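Local coordinates for protein phosphatase YwpJ (Bacillus subtilis, PDB 1NRW) that removes phosphate in vitro from phosphorylated five- and six-carbon sugars and nucleoside monophosphates, and less readily from flavin mononucleotide, with magnesium as cofactor, at residues Gly45-Asp50 against Phe107-Ile112. Residues are numbered along the deposited sequence; the frame is centred on the assembly and turned at random. Where two conformers were deposited one is given.
Sequences GRAHFD and FTGSAI. With PO4 (phosphate ion), chain B.
Gly45 sets its carbonyl against the Phe107 ring: O lies 3.9 Å above the ring plane, over its centre, while CG2 of Ile112 covers the opposite face. Asn174 donates to that same oxygen, and the Gly45 N-H binds the phosphate ion, N to O2 2.9 Å. Arg46 brings only its backbone to Phe107; its side chain leaves the backbone pointing away from the hairpin, and its guanidinium forms salt bridges with Asp12, a ligand of the bound calcium, and Glu125. Ala47, the N-cap residue of helix 48-55, puts CB at the edge of the Phe107 ring, 4.0 Å from CD1. In the conformer given, one of two deposited, the Phe49 ring lies at the hairpin, CZ 3.6 Å from CG1 of Ile112, which meets it at the edge, and close to CA of Ala111. That placement, which also sets the Ala47 methyl over one face toward the rim, is to be taken with caution. Asp50 reaches back to the start of the helix: OD2 accepts the Ala47 N-H at 3.1 Å from N, on the anti side of the carboxylate and 28° out of its plane. This oxygen also lies 3.5 Å from CD1 of Ile112. Without this carboxylate, as with an alanine here, the Ala47 N-H would probably lose its acceptor and the turn into the helix would be freer to move. In the other segment, the turn between strands 103-108 and 112-114 is tied by Ala111 O, which accepts from both N and OG1 of Thr108. The contact thus packs this cap-domain hairpin against the phosphate-binding loop after strand 39-43 of the Rossmann-like core, the cap-over-core arrangement of Cof-type HAD phosphatases.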
loop_
_atom_site.group_PDB
_atom_site.type_symbol
_atom_site.label_atom_id
_atom_site.label_comp_id
_atom_site.label_asym_id
_atom_site.label_seq_id
_atom_site.Cartn_x
_atom_site.Cartn_y
_atom_site.Cartn_z
ATOM N N GLY A 45 0.998 -0.128 0.654
ATOM C CA GLY A 45 1.107 -0.107 2.099
ATOM C C GLY A 45 1.774 -1.402 2.543
ATOM O O GLY A 45 2.144 -1.556 3.703
ATOM N N ARG A 46 1.929 -2.340 1.611
ATOM C CA ARG A 46 2.558 -3.623 1.919
ATOM C C ARG A 46 4.080 -3.518 1.965
ATOM O O ARG A 46 4.650 -2.453 1.748
ATOM C CB ARG A 46 2.161 -4.677 0.884
ATOM C CG ARG A 46 0.679 -5.051 0.886
ATOM C CD ARG A 46 0.432 -6.091 -0.181
ATOM N NE ARG A 46 -0.984 -6.335 -0.428
ATOM C CZ ARG A 46 -1.678 -7.336 0.102
ATOM N NH1 ARG A 46 -1.093 -8.197 0.927
ATOM N NH2 ARG A 46 -2.955 -7.496 -0.225
ATOM N N ALA A 47 4.737 -4.639 2.243
ATOM C CA ALA A 47 6.190 -4.663 2.317
ATOM C C ALA A 47 6.832 -4.779 0.940
ATOM O O ALA A 47 6.231 -5.295 -0.000
ATOM C CB ALA A 47 6.640 -5.829 3.196
ATOM N N HIS A 48 8.067 -4.302 0.825
ATOM C CA HIS A 48 8.783 -4.400 -0.432
ATOM C C HIS A 48 8.837 -5.861 -0.912
ATOM O O HIS A 48 8.673 -6.132 -2.100
ATOM C CB HIS A 48 10.207 -3.837 -0.268
ATOM C CG HIS A 48 11.072 -4.000 -1.481
ATOM N ND1 HIS A 48 10.838 -3.332 -2.666
ATOM C CD2 HIS A 48 12.177 -4.755 -1.690
ATOM C CE1 HIS A 48 11.760 -3.669 -3.550
ATOM N NE2 HIS A 48 12.585 -4.531 -2.982
ATOM N N PHE A 49 9.056 -6.800 0.007
ATOM C CA PHE A 49 9.124 -8.201 -0.392
ATOM C C PHE A 49 7.789 -8.760 -0.879
ATOM O O PHE A 49 7.761 -9.741 -1.618
ATOM C CB PHE A 49 9.718 -9.073 0.731
ATOM C CG PHE A 49 9.109 -8.851 2.090
ATOM C CD1 PHE A 49 7.805 -9.247 2.363
ATOM C CD2 PHE A 49 9.863 -8.284 3.113
ATOM C CE1 PHE A 49 7.263 -9.086 3.641
ATOM C CE2 PHE A 49 9.333 -8.118 4.391
ATOM C CZ PHE A 49 8.030 -8.520 4.656
ATOM N N ASP A 50 6.686 -8.131 -0.482
ATOM C CA ASP A 50 5.359 -8.568 -0.933
ATOM C C ASP A 50 5.238 -8.207 -2.412
ATOM O O ASP A 50 4.657 -8.949 -3.205
ATOM C CB ASP A 50 4.228 -7.862 -0.172
ATOM C CG ASP A 50 4.052 -8.378 1.238
ATOM O OD1 ASP A 50 4.203 -9.600 1.449
ATOM O OD2 ASP A 50 3.739 -7.562 2.135
ATOM N N PHE A 107 5.010 -3.787 9.882
ATOM C CA PHE A 107 5.907 -3.824 8.738
ATOM C C PHE A 107 7.269 -3.276 9.138
ATOM O O PHE A 107 7.386 -2.121 9.537
ATOM C CB PHE A 107 5.311 -3.002 7.594
ATOM C CG PHE A 107 4.053 -3.599 7.019
ATOM C CD1 PHE A 107 4.112 -4.433 5.903
ATOM C CD2 PHE A 107 2.821 -3.373 7.625
ATOM C CE1 PHE A 107 2.955 -5.038 5.399
ATOM C CE2 PHE A 107 1.654 -3.974 7.127
ATOM C CZ PHE A 107 1.727 -4.806 6.014
ATOM N N THR A 108 8.288 -4.124 9.039
ATOM C CA THR A 108 9.656 -3.753 9.389
ATOM C C THR A 108 10.565 -4.120 8.225
ATOM O O THR A 108 10.092 -4.483 7.150
ATOM C CB THR A 108 10.144 -4.521 10.630
ATOM O OG1 THR A 108 10.338 -5.900 10.289
ATOM C CG2 THR A 108 9.125 -4.422 11.751
ATOM N N GLY A 109 11.870 -4.040 8.438
ATOM C CA GLY A 109 12.788 -4.392 7.371
ATOM C C GLY A 109 12.810 -5.891 7.115
ATOM O O GLY A 109 12.634 -6.347 5.984
ATOM N N SER A 110 13.009 -6.657 8.184
ATOM C CA SER A 110 13.084 -8.114 8.113
ATOM C C SER A 110 11.799 -8.836 7.709
ATOM O O SER A 110 11.816 -9.699 6.829
ATOM C CB SER A 110 13.574 -8.657 9.456
ATOM O OG SER A 110 12.843 -8.086 10.528
ATOM N N ALA A 111 10.687 -8.499 8.351
ATOM C CA ALA A 111 9.422 -9.147 8.035
ATOM C C ALA A 111 8.237 -8.372 8.588
ATOM O O ALA A 111 8.382 -7.254 9.075
ATOM C CB ALA A 111 9.414 -10.568 8.592
ATOM N N ILE A 112 7.061 -8.980 8.490
ATOM C CA ILE A 112 5.836 -8.381 8.995
ATOM C C ILE A 112 5.490 -9.174 10.249
ATOM O O ILE A 112 5.064 -10.323 10.161
ATOM C CB ILE A 112 4.677 -8.522 7.987
ATOM C CG1 ILE A 112 5.092 -7.958 6.627
ATOM C CG2 ILE A 112 3.453 -7.775 8.498
ATOM C CD1 ILE A 112 4.067 -8.201 5.531
HETATM P P PO4 B . -2.336 -1.001 -1.288
HETATM O O1 PO4 B . -3.276 -0.411 -2.260
HETATM O O2 PO4 B . -1.508 0.076 -0.688
HETATM O O3 PO4 B . -3.106 -1.691 -0.223
HETATM O O4 PO4 B . -1.461 -1.971 -1.987
#